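Local coordinates for mutual gliding motility protein C (MglC) (Myxococcus xanthus DK 1622, PDB 7CY1) that probably takes part in controlling gliding motility and cell polarity, as a roadblock/LC7-like partner of the Mgl polarity proteins, at residues 15-20 against 92-97. Sequence-based numbering, arbitrary orientation.
Sequences EGALAC and LVLALH
Ala95 is paired with two residues of the opposing strand, Leu18 and Ala19, which makes a classic beta bulge in the antiparallel pairing of 15-20 with 92-97. Ala95 O receives two amides: Leu18 N at 2.8 Å and, more weakly, Ala19 N at 3.3 Å. The extra residue shifts the register by one between the Ala17-Leu96 and Ala19-Ala95 pairs. On one side of the bulge Ala95 N returns a nearly straight bond to Ala19 O, 2.9 Å long; on the other, His97 N reaches Gly16 O at 2.8 Å, with the donor tilted 35° from the carbonyl plane.

Glycine suits position 16 because phi is positive there (89°), which by itself favours this residue; its carbonyl oxygen, Gly16 O, also lies 3.4 Å from Leu96 CB. Leu18 lies in the bulge, and its side chain runs along the neighbouring strand. Its CB sits 3.6 Å from Ala95 O; chi1 of -54° sets CG beside the backbone N, where it comes near both Ala95 O and His97 N; CD2 reaches on toward His97 N. The side chain also packs on Ala46 and Trp47 of helix 44-61, and the small methyl of Ala95 packs against Tyr50 of that helix.

Ala17, Cys20, Leu94 and Leu96 share the other face. Leu94 CD1 lies 3.5 Å from Ala19 O and also borders Ala17 CB and Cys20 CB, where short side chains suit the bulkier leucine. Cys20 SG touches Leu92 CD1 at 4.1 Å, and both residues meet Leu7 of helix 4-13 and Leu109 of helix 102-118.

These are the two central strands of the four-stranded antiparallel sheet, covered by helices on both faces. Backbone bonds fix their register: one buried carbonyl takes a firm bond from Leu18 N and a weak one from Ala19 N, while apolar side chains join the sheet to its helices.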
# COMPACT_ATOMS: atom_id res chain seq x y z
N GLU A 15 4.98 14.17 9.16
CA GLU A 15 3.90 14.49 10.13
C GLU A 15 3.05 13.25 10.34
O GLU A 15 2.61 12.64 9.35
CB GLU A 15 3.05 15.67 9.64
CG GLU A 15 3.73 17.01 9.86
CD GLU A 15 2.84 18.23 9.69
OE1 GLU A 15 1.73 18.09 9.12
OE2 GLU A 15 3.25 19.33 10.14
N GLY A 16 2.84 12.88 11.60
CA GLY A 16 2.01 11.74 12.03
C GLY A 16 2.80 10.46 12.12
O GLY A 16 2.19 9.44 12.49
N ALA A 17 4.11 10.50 11.80
CA ALA A 17 5.02 9.33 11.83
C ALA A 17 5.08 8.75 13.25
O ALA A 17 5.49 9.48 14.13
CB ALA A 17 6.40 9.73 11.35
N LEU A 18 4.73 7.47 13.42
CA LEU A 18 4.83 6.73 14.71
C LEU A 18 6.23 6.15 14.86
O LEU A 18 6.80 6.17 15.98
CB LEU A 18 3.82 5.59 14.75
CG LEU A 18 2.36 5.95 14.49
CD1 LEU A 18 1.48 4.73 14.71
CD2 LEU A 18 1.92 7.10 15.38
N ALA A 19 6.75 5.55 13.79
CA ALA A 19 7.96 4.72 13.85
C ALA A 19 8.47 4.44 12.45
O ALA A 19 7.65 4.31 11.53
CB ALA A 19 7.68 3.43 14.58
N CYS A 20 9.78 4.33 12.32
CA CYS A 20 10.46 3.80 11.13
C CYS A 20 11.42 2.70 11.57
O CYS A 20 12.16 2.92 12.53
CB CYS A 20 11.20 4.90 10.38
SG CYS A 20 11.63 4.38 8.71
N LEU A 92 12.35 -2.07 5.12
CA LEU A 92 12.18 -0.82 5.86
C LEU A 92 10.68 -0.59 5.98
O LEU A 92 9.99 -0.85 4.97
CB LEU A 92 12.90 0.24 5.03
CG LEU A 92 13.16 1.60 5.64
CD1 LEU A 92 13.98 1.50 6.90
CD2 LEU A 92 13.86 2.47 4.62
N VAL A 93 10.19 -0.22 7.17
CA VAL A 93 8.75 -0.02 7.48
C VAL A 93 8.60 1.35 8.12
O VAL A 93 9.19 1.54 9.21
CB VAL A 93 8.21 -1.05 8.48
CG1 VAL A 93 6.71 -0.88 8.67
CG2 VAL A 93 8.56 -2.47 8.11
N LEU A 94 7.78 2.20 7.52
CA LEU A 94 7.31 3.47 8.10
C LEU A 94 5.84 3.30 8.49
O LEU A 94 5.06 2.92 7.61
CB LEU A 94 7.48 4.57 7.07
CG LEU A 94 6.84 5.91 7.45
CD1 LEU A 94 7.39 6.42 8.77
CD2 LEU A 94 7.06 6.91 6.34
N ALA A 95 5.50 3.51 9.76
CA ALA A 95 4.11 3.54 10.27
C ALA A 95 3.75 4.99 10.60
O ALA A 95 4.57 5.67 11.25
CB ALA A 95 3.95 2.65 11.47
N LEU A 96 2.59 5.46 10.16
CA LEU A 96 2.11 6.81 10.56
C LEU A 96 0.62 6.75 10.89
O LEU A 96 -0.07 5.76 10.51
CB LEU A 96 2.46 7.87 9.51
CG LEU A 96 2.09 7.61 8.05
CD1 LEU A 96 1.96 8.93 7.31
CD2 LEU A 96 3.13 6.75 7.36
N HIS A 97 0.20 7.71 11.70
CA HIS A 97 -1.21 7.90 12.11
C HIS A 97 -2.01 8.17 10.84
O HIS A 97 -1.45 8.81 9.93
CB HIS A 97 -1.30 9.02 13.17
CG HIS A 97 -2.68 9.16 13.68
ND1 HIS A 97 -3.59 10.01 13.09
CD2 HIS A 97 -3.33 8.51 14.67
CE1 HIS A 97 -4.75 9.89 13.71
NE2 HIS A 97 -4.61 8.98 14.69